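Local coordinates for nucleosome assembly protein (Plasmodium falciparum, PDB 5X7V) that belongs to the nucleosome assembly protein family of histone chaperones and probably binds histones, escorting them for nucleosome assembly, at residues L37-D42 with L76-L81; G50-T55 with E179-P184. All blocks are in the same frame, centred on the assembly; numbering follows the deposited sequence.

Contact 1 of 2, residues L37-D42 with L76-L81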
ATOM      1  N   LEU A  37      10.901 -20.921   0.898  1.00 53.66           N
ATOM      2  CA  LEU A  37      10.155 -20.886  -0.354  1.00 53.72           C
ATOM      3  C   LEU A  37      10.817 -19.957  -1.376  1.00 59.40           C
ATOM      4  O   LEU A  37      11.003 -20.325  -2.546  1.00 58.53           O
ATOM      5  CB  LEU A  37       8.721 -20.449  -0.095  1.00 53.73           C
ATOM      6  CG  LEU A  37       7.993 -21.382   0.870  1.00 55.00           C
ATOM      7  CD1 LEU A  37       6.636 -20.853   1.263  1.00 53.73           C
ATOM      8  CD2 LEU A  37       7.867 -22.750   0.230  1.00 54.93           C
ATOM      9  N   PHE A  38      11.180 -18.754  -0.938  1.00 55.27           N
ATOM     10  CA  PHE A  38      11.852 -17.815  -1.808  1.00 52.35           C
ATOM     11  C   PHE A  38      13.156 -18.384  -2.329  1.00 53.59           C
ATOM     12  O   PHE A  38      13.566 -18.084  -3.443  1.00 53.94           O
ATOM     13  CB  PHE A  38      12.103 -16.502  -1.079  1.00 53.81           C
ATOM     14  CG  PHE A  38      10.856 -15.702  -0.855  1.00 54.77           C
ATOM     15  CD1 PHE A  38       9.836 -15.716  -1.800  1.00 52.65           C
ATOM     16  CD2 PHE A  38      10.691 -14.948   0.302  1.00 51.82           C
ATOM     17  CE1 PHE A  38       8.678 -14.997  -1.603  1.00 52.44           C
ATOM     18  CE2 PHE A  38       9.538 -14.238   0.513  1.00 52.20           C
ATOM     19  CZ  PHE A  38       8.521 -14.262  -0.442  1.00 56.30           C
ATOM     20  N   GLU A  39      13.816 -19.217  -1.542  1.00 54.19           N
ATOM     21  CA  GLU A  39      15.101 -19.723  -1.989  1.00 55.19           C
ATOM     22  C   GLU A  39      14.910 -20.888  -2.936  1.00 55.18           C
ATOM     23  O   GLU A  39      15.686 -21.065  -3.864  1.00 55.06           O
ATOM     24  CB  GLU A  39      15.976 -20.124  -0.809  1.00 53.79           C
ATOM     25  CG  GLU A  39      16.492 -18.927   0.007  1.00 73.65           C
ATOM     26  CD  GLU A  39      17.072 -17.794  -0.851  1.00 81.78           C
ATOM     27  OE1 GLU A  39      17.986 -18.067  -1.671  1.00 85.82           O
ATOM     28  OE2 GLU A  39      16.630 -16.627  -0.681  1.00 73.41           O
ATOM     29  N   LYS A  40      13.867 -21.675  -2.708  1.00 59.28           N
ATOM     30  CA  LYS A  40      13.572 -22.808  -3.576  1.00 56.76           C
ATOM     31  C   LYS A  40      12.992 -22.288  -4.905  1.00 55.47           C
ATOM     32  O   LYS A  40      13.047 -22.960  -5.932  1.00 57.27           O
ATOM     33  CB  LYS A  40      12.626 -23.793  -2.871  1.00 53.99           C
ATOM     34  CG  LYS A  40      12.254 -25.025  -3.690  1.00 58.21           C
ATOM     35  CD  LYS A  40      13.434 -25.983  -3.893  1.00 69.86           C
ATOM     36  CE  LYS A  40      13.071 -27.155  -4.833  1.00 66.64           C
ATOM     37  NZ  LYS A  40      14.137 -28.220  -4.903  1.00 57.75           N
ATOM     38  N   ARG A  41      12.466 -21.072  -4.877  1.00 54.14           N
ATOM     39  CA  ARG A  41      11.985 -20.406  -6.080  1.00 56.48           C
ATOM     40  C   ARG A  41      13.145 -19.877  -6.935  1.00 60.96           C
ATOM     41  O   ARG A  41      13.113 -19.955  -8.161  1.00 53.82           O
ATOM     42  CB  ARG A  41      11.052 -19.259  -5.694  1.00 55.91           C
ATOM     43  CG  ARG A  41      10.463 -18.503  -6.854  1.00 56.17           C
ATOM     44  CD  ARG A  41       9.532 -17.422  -6.368  1.00 49.82           C
ATOM     45  NE  ARG A  41      10.260 -16.285  -5.850  1.00 49.82           N
ATOM     46  CZ  ARG A  41       9.667 -15.159  -5.493  1.00 58.68           C
ATOM     47  NH1 ARG A  41       8.347 -15.069  -5.606  1.00 55.12           N
ATOM     48  NH2 ARG A  41      10.375 -14.131  -5.026  1.00 52.66           N
ATOM     49  N   ASP A  42      14.168 -19.336  -6.278  1.00 53.91           N
ATOM     50  CA  ASP A  42      15.376 -18.900  -6.967  1.00 53.08           C
ATOM     51  C   ASP A  42      16.025 -20.042  -7.752  1.00 53.54           C
ATOM     52  O   ASP A  42      16.665 -19.825  -8.779  1.00 52.80           O
ATOM     53  CB  ASP A  42      16.408 -18.333  -5.981  1.00 52.84           C
ATOM     54  CG  ASP A  42      16.219 -16.842  -5.703  1.00 56.72           C
ATOM     55  OD1 ASP A  42      15.512 -16.154  -6.484  1.00 55.30           O
ATOM     56  OD2 ASP A  42      16.835 -16.348  -4.717  1.00 57.49           O
ATOM     57  N   LEU A  76      21.211 -11.847 -15.620  1.00 56.34           N
ATOM     58  CA  LEU A  76      20.773 -11.682 -14.242  1.00 52.22           C
ATOM     59  C   LEU A  76      20.337 -13.068 -13.764  1.00 56.61           C
ATOM     60  O   LEU A  76      19.244 -13.533 -14.092  1.00 49.82           O
ATOM     61  CB  LEU A  76      19.639 -10.644 -14.132  1.00 51.62           C
ATOM     62  CG  LEU A  76      19.174 -10.236 -12.727  1.00 51.67           C
ATOM     63  CD1 LEU A  76      20.370  -9.851 -11.925  1.00 52.91           C
ATOM     64  CD2 LEU A  76      18.181  -9.076 -12.714  1.00 49.82           C
ATOM     65  N   VAL A  77      21.215 -13.738 -13.018  1.00 56.88           N
ATOM     66  CA  VAL A  77      20.939 -15.082 -12.551  1.00 51.52           C
ATOM     67  C   VAL A  77      20.110 -15.024 -11.262  1.00 51.72           C
ATOM     68  O   VAL A  77      19.436 -15.994 -10.924  1.00 52.81           O
ATOM     69  CB  VAL A  77      22.248 -15.907 -12.293  1.00 51.21           C
ATOM     70  CG1 VAL A  77      23.098 -16.009 -13.520  1.00 50.28           C
ATOM     71  CG2 VAL A  77      23.058 -15.313 -11.181  1.00 53.95           C
ATOM     72  N   LYS A  78      20.149 -13.893 -10.555  1.00 49.82           N
ATOM     73  CA  LYS A  78      19.549 -13.810  -9.219  1.00 51.61           C
ATOM     74  C   LYS A  78      19.152 -12.400  -8.805  1.00 53.03           C
ATOM     75  O   LYS A  78      19.953 -11.456  -8.895  1.00 51.50           O
ATOM     76  CB  LYS A  78      20.519 -14.365  -8.173  1.00 51.85           C
ATOM     77  CG  LYS A  78      19.870 -14.956  -6.942  1.00 51.44           C
ATOM     78  CD  LYS A  78      20.637 -16.185  -6.473  1.00 52.03           C
ATOM     79  CE  LYS A  78      20.158 -16.650  -5.128  1.00 52.13           C
ATOM     80  NZ  LYS A  78      20.030 -15.493  -4.254  1.00 51.01           N
ATOM     81  N   LEU A  79      17.921 -12.271  -8.322  1.00 49.82           N
ATOM     82  CA  LEU A  79      17.416 -11.002  -7.818  1.00 52.87           C
ATOM     83  C   LEU A  79      16.835 -11.258  -6.446  1.00 52.21           C
ATOM     84  O   LEU A  79      16.053 -12.193  -6.281  1.00 55.51           O
ATOM     85  CB  LEU A  79      16.358 -10.427  -8.761  1.00 52.48           C
ATOM     86  CG  LEU A  79      15.928  -8.960  -8.738  1.00 51.27           C
ATOM     87  CD1 LEU A  79      15.088  -8.718  -9.974  1.00 49.82           C
ATOM     88  CD2 LEU A  79      15.140  -8.625  -7.491  1.00 49.82           C
ATOM     89  N   ASP A  80      17.204 -10.463  -5.451  1.00 52.20           N
ATOM     90  CA  ASP A  80      16.633 -10.703  -4.130  1.00 52.05           C
ATOM     91  C   ASP A  80      16.234  -9.477  -3.386  1.00 52.70           C
ATOM     92  O   ASP A  80      16.956  -8.496  -3.321  1.00 53.69           O
ATOM     93  CB  ASP A  80      17.579 -11.518  -3.266  1.00 51.99           C
ATOM     94  CG  ASP A  80      17.525 -12.981  -3.622  1.00 58.05           C
ATOM     95  OD1 ASP A  80      18.149 -13.336  -4.646  1.00 56.22           O
ATOM     96  OD2 ASP A  80      16.813 -13.761  -2.937  1.00 58.38           O
ATOM     97  N   LEU A  81      15.042  -9.560  -2.823  1.00 52.40           N
ATOM     98  CA  LEU A  81      14.529  -8.538  -1.958  1.00 52.62           C
ATOM     99  C   LEU A  81      14.782  -9.011  -0.546  1.00 52.22           C
ATOM    100  O   LEU A  81      14.455 -10.146  -0.207  1.00 51.40           O
ATOM    101  CB  LEU A  81      13.048  -8.312  -2.224  1.00 53.07           C
ATOM    102  CG  LEU A  81      12.366  -7.244  -1.397  1.00 62.96           C
ATOM    103  CD1 LEU A  81      13.020  -5.919  -1.669  1.00 74.53           C
ATOM    104  CD2 LEU A  81      10.939  -7.217  -1.812  1.00 74.53           C
TER
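Asp-42 on the long helix 2-45 meets Lys-78 and Asp-80 on strand 76-82, forming a salt-bridge network between the long dimerisation helix of the NAP fold and an outer strand of its antiparallel sheet. The helix and strand segments run nearly antiparallel, at 162°, with axes 10.1 Å apart, a spacing that charged side chains bridge. Asp-42 and Asp-80 reach toward each other tip to tip with their carboxylate planes turned 75° apart, while Lys-78 crosses Asp-42 at about a right angle. The lysine chain is bent at chi2 and again at chi4, the second bend placing Lys-78 NZ 3.3 Å from Asp-42 OD2 in a weak, charge-assisted hydrogen bond. A long, flexible lysine suits this place because one ammonium can serve both acids and probably offsets the repulsion between Asp-42 OD2 and Asp-80 OD2. Val-77 and Lys-78 form a classic beta bulge opposite Ile-96 of the neighbouring strand. Glu-39, one helical turn before Asp-42, adds more negative charge: its OE1 lies 4.2 Å from Lys-78 NZ, too far for a salt bridge. Within its own strand Lys-78 NZ forms a salt-bridged hydrogen bond to Asp-80 OD1 (2.9 Å), from above the carboxylate plane, 50° out of it.

Contact 2 of 2, residues G50-T55 with E179-P184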
ATOM      1  N   GLY A  50      16.922 -16.659 -19.073  1.00 49.82           N
ATOM      2  CA  GLY A  50      16.682 -15.237 -19.171  1.00 49.82           C
ATOM      3  C   GLY A  50      15.398 -14.788 -18.515  1.00 51.75           C
ATOM      4  O   GLY A  50      14.720 -13.903 -19.028  1.00 49.82           O
ATOM      5  N   PHE A  51      15.073 -15.400 -17.376  1.00 56.57           N
ATOM      6  CA  PHE A  51      13.821 -15.147 -16.667  1.00 54.11           C
ATOM      7  C   PHE A  51      13.639 -13.704 -16.217  1.00 52.44           C
ATOM      8  O   PHE A  51      12.589 -13.126 -16.451  1.00 54.23           O
ATOM      9  CB  PHE A  51      13.698 -16.066 -15.443  1.00 55.21           C
ATOM     10  CG  PHE A  51      12.547 -15.711 -14.523  1.00 49.82           C
ATOM     11  CD1 PHE A  51      11.320 -16.309 -14.672  1.00 52.01           C
ATOM     12  CD2 PHE A  51      12.701 -14.774 -13.504  1.00 58.94           C
ATOM     13  CE1 PHE A  51      10.277 -15.980 -13.844  1.00 52.45           C
ATOM     14  CE2 PHE A  51      11.654 -14.443 -12.682  1.00 51.54           C
ATOM     15  CZ  PHE A  51      10.444 -15.050 -12.858  1.00 51.38           C
ATOM     16  N   TRP A  52      14.609 -13.114 -15.531  1.00 49.82           N
ATOM     17  CA  TRP A  52      14.336 -11.778 -15.015  1.00 55.72           C
ATOM     18  C   TRP A  52      14.262 -10.790 -16.146  1.00 56.89           C
ATOM     19  O   TRP A  52      13.424  -9.907 -16.108  1.00 68.40           O
ATOM     20  CB  TRP A  52      15.364 -11.336 -13.969  1.00 59.52           C
ATOM     21  CG  TRP A  52      15.088 -11.970 -12.629  1.00 54.40           C
ATOM     22  CD1 TRP A  52      15.832 -12.924 -12.008  1.00 49.82           C
ATOM     23  CD2 TRP A  52      13.960 -11.721 -11.781  1.00 52.46           C
ATOM     24  NE1 TRP A  52      15.249 -13.282 -10.821  1.00 49.82           N
ATOM     25  CE2 TRP A  52      14.094 -12.565 -10.657  1.00 55.50           C
ATOM     26  CE3 TRP A  52      12.849 -10.875 -11.864  1.00 49.82           C
ATOM     27  CZ2 TRP A  52      13.156 -12.576  -9.604  1.00 51.33           C
ATOM     28  CZ3 TRP A  52      11.914 -10.895 -10.824  1.00 56.11           C
ATOM     29  CH2 TRP A  52      12.081 -11.740  -9.705  1.00 49.82           C
ATOM     30  N   ALA A  53      15.094 -10.956 -17.169  1.00 60.13           N
ATOM     31  CA  ALA A  53      15.056 -10.068 -18.326  1.00 60.13           C
ATOM     32  C   ALA A  53      13.648  -9.984 -18.880  1.00 60.13           C
ATOM     33  O   ALA A  53      13.107  -8.904 -19.060  1.00 63.04           O
ATOM     34  CB  ALA A  53      16.020 -10.540 -19.401  1.00 60.13           C
ATOM     35  N   ASN A  54      13.048 -11.139 -19.117  1.00 57.99           N
ATOM     36  CA  ASN A  54      11.701 -11.223 -19.637  1.00 53.05           C
ATOM     37  C   ASN A  54      10.620 -10.970 -18.613  1.00 56.52           C
ATOM     38  O   ASN A  54       9.467 -10.818 -18.977  1.00 60.31           O
ATOM     39  CB  ASN A  54      11.472 -12.588 -20.247  1.00 52.56           C
ATOM     40  CG  ASN A  54      12.302 -12.813 -21.449  1.00 49.82           C
ATOM     41  OD1 ASN A  54      12.004 -12.291 -22.508  1.00 51.44           O
ATOM     42  ND2 ASN A  54      13.368 -13.581 -21.301  1.00 49.82           N
ATOM     43  N   THR A  55      10.964 -10.954 -17.336  1.00 60.13           N
ATOM     44  CA  THR A  55       9.982 -10.581 -16.341  1.00 60.13           C
ATOM     45  C   THR A  55       9.893  -9.078 -16.193  1.00 60.13           C
ATOM     46  O   THR A  55       8.830  -8.506 -16.397  1.00 60.13           O
ATOM     47  CB  THR A  55      10.294 -11.162 -15.008  1.00 60.13           C
ATOM     48  OG1 THR A  55      10.336 -12.576 -15.133  1.00 64.02           O
ATOM     49  CG2 THR A  55       9.216 -10.799 -14.038  1.00 64.02           C
ATOM     50  N   GLU A 179       5.172  -4.698  -6.334  1.00 55.50           N
ATOM     51  CA  GLU A 179       4.391  -5.285  -7.418  1.00 57.81           C
ATOM     52  C   GLU A 179       4.940  -6.578  -7.998  1.00 52.97           C
ATOM     53  O   GLU A 179       4.153  -7.455  -8.343  1.00 55.98           O
ATOM     54  CB  GLU A 179       4.216  -4.256  -8.532  1.00 56.05           C
ATOM     55  CG  GLU A 179       3.147  -3.235  -8.190  1.00 61.90           C
ATOM     56  CD  GLU A 179       3.028  -2.135  -9.219  1.00 71.27           C
ATOM     57  OE1 GLU A 179       2.265  -2.309 -10.217  1.00 66.27           O
ATOM     58  OE2 GLU A 179       3.690  -1.094  -8.997  1.00 60.99           O
ATOM     59  N   ILE A 180       6.263  -6.718  -8.088  1.00 51.90           N
ATOM     60  CA  ILE A 180       6.828  -7.814  -8.862  1.00 52.28           C
ATOM     61  C   ILE A 180       7.346  -8.964  -8.008  1.00 51.62           C
ATOM     62  O   ILE A 180       7.187 -10.127  -8.375  1.00 51.58           O
ATOM     63  CB  ILE A 180       7.969  -7.328  -9.771  1.00 53.23           C
ATOM     64  CG1 ILE A 180       7.461  -6.303 -10.768  1.00 65.11           C
ATOM     65  CG2 ILE A 180       8.545  -8.478 -10.575  1.00 65.11           C
ATOM     66  CD1 ILE A 180       8.563  -5.665 -11.556  1.00 78.64           C
ATOM     67  N   TRP A 181       7.943  -8.641  -6.869  1.00 54.95           N
ATOM     68  CA  TRP A 181       8.643  -9.627  -6.044  1.00 53.81           C
ATOM     69  C   TRP A 181       7.805 -10.782  -5.507  1.00 53.64           C
ATOM     70  O   TRP A 181       8.294 -11.916  -5.424  1.00 53.41           O
ATOM     71  CB  TRP A 181       9.289  -8.943  -4.855  1.00 55.21           C
ATOM     72  CG  TRP A 181      10.005  -9.909  -3.979  1.00 62.46           C
ATOM     73  CD1 TRP A 181       9.639 -10.326  -2.720  1.00 61.31           C
ATOM     74  CD2 TRP A 181      11.207 -10.610  -4.303  1.00 54.64           C
ATOM     75  NE1 TRP A 181      10.556 -11.235  -2.249  1.00 55.48           N
ATOM     76  CE2 TRP A 181      11.526 -11.426  -3.203  1.00 54.95           C
ATOM     77  CE3 TRP A 181      12.045 -10.621  -5.416  1.00 51.41           C
ATOM     78  CZ2 TRP A 181      12.639 -12.238  -3.187  1.00 53.05           C
ATOM     79  CZ3 TRP A 181      13.139 -11.425  -5.404  1.00 51.67           C
ATOM     80  CH2 TRP A 181      13.434 -12.225  -4.302  1.00 59.74           C
ATOM     81  N   HIS A 182       6.562 -10.497  -5.121  1.00 61.94           N
ATOM     82  CA  HIS A 182       5.703 -11.505  -4.495  1.00 53.19           C
ATOM     83  C   HIS A 182       5.332 -12.610  -5.471  1.00 53.66           C
ATOM     84  O   HIS A 182       5.287 -13.789  -5.103  1.00 54.50           O
ATOM     85  CB  HIS A 182       4.429 -10.868  -3.916  1.00 54.01           C
ATOM     86  CG  HIS A 182       3.455 -11.872  -3.373  1.00 61.76           C
ATOM     87  ND1 HIS A 182       2.339 -12.280  -4.077  1.00 60.20           N
ATOM     88  CD2 HIS A 182       3.449 -12.578  -2.216  1.00 57.59           C
ATOM     89  CE1 HIS A 182       1.687 -13.193  -3.376  1.00 56.87           C
ATOM     90  NE2 HIS A 182       2.335 -13.389  -2.243  1.00 64.83           N
ATOM     91  N   ASN A 183       5.041 -12.227  -6.709  1.00 53.29           N
ATOM     92  CA  ASN A 183       4.830 -13.203  -7.766  1.00 54.89           C
ATOM     93  C   ASN A 183       5.293 -12.730  -9.125  1.00 53.61           C
ATOM     94  O   ASN A 183       4.494 -12.193  -9.895  1.00 52.94           O
ATOM     95  CB  ASN A 183       3.367 -13.590  -7.891  1.00 54.48           C
ATOM     96  CG  ASN A 183       3.181 -14.786  -8.804  1.00 55.44           C
ATOM     97  OD1 ASN A 183       4.158 -15.426  -9.204  1.00 54.31           O
ATOM     98  ND2 ASN A 183       1.937 -15.100  -9.136  1.00 54.90           N
ATOM     99  N   PRO A 184       6.574 -12.968  -9.439  1.00 54.90           N
ATOM    100  CA  PRO A 184       7.206 -12.635 -10.720  1.00 52.96           C
ATOM    101  C   PRO A 184       6.704 -13.491 -11.853  1.00 51.47           C
ATOM    102  O   PRO A 184       6.868 -13.120 -13.003  1.00 52.64           O
ATOM    103  CB  PRO A 184       8.680 -12.921 -10.464  1.00 50.61           C
ATOM    104  CG  PRO A 184       8.672 -13.959  -9.446  1.00 58.14           C
ATOM    105  CD  PRO A 184       7.531 -13.611  -8.525  1.00 66.09           C
TER
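Phe-51, with CG anti to its backbone N (chi1 170°), and Trp-52, with CG anti to its carbonyl carbon (chi1 -78°), are neighbours on helix 51-56 that both reach Pro-184. The rings meet nearly at a right angle, edge to face, with Phe-51 CE2 3.6 Å above the indole plane of Trp-52 and over its centre. The compact proline ring suits the junction because a single methylene can touch both aromatics: Pro-184 CB sits at the edge of the phenyl ring, 3.7 Å from Phe-51 CZ, and also packs against Trp-52 CH2. Farther along the indole, Ile-180 CG2 lies at the edge near CZ3, with the branched isoleucine and the tryptophan sliding past each other in opposite directions. Trp-181 adds a looser touch, its CZ3 4.4 Å from Trp-52 CZ2. Thr-55 divides its two branches: CG2 comes 3.5 Å from Pro-184 O, while OG1 donates a hydrogen bond to Phe-51 O (2.7 Å), giving the buried threonine's hydroxyl a partner inside its own helix, and settles over the centre of the Phe-51 ring. Tyr-188 of the same chain and Phe-5 of the second subunit each bring a ring against Phe-51. This buried aromatic cluster joins the short helix after the long dimerisation helix to the C-terminal helices 172-180 and 185-188 of the globular domain of the NAP fold.

Overall arrangement
Contacts 1 and 2 lie about 10 Å apart, centre to centre, and their segments alternate along the chain. Arg-41 on helix 2-45 links them: its NH2 probably hydrogen-bonds to Trp-181 O at 3.1 Å, and its guanidinium makes a cation-pi contact with the Trp-181 ring. Leu-79 joins them from the sheet, touching both Trp-52 and Trp-181. The polar network of 37-42 with 76-81 thus adjoins the apolar cluster of 50-55 with 179-184. The second subunit reaches both: its Gln-9 hydrogen-bonds to Arg-41 NH1 and to His-182 O, so the seam between long helix and globular domain is also part of the dimer interface.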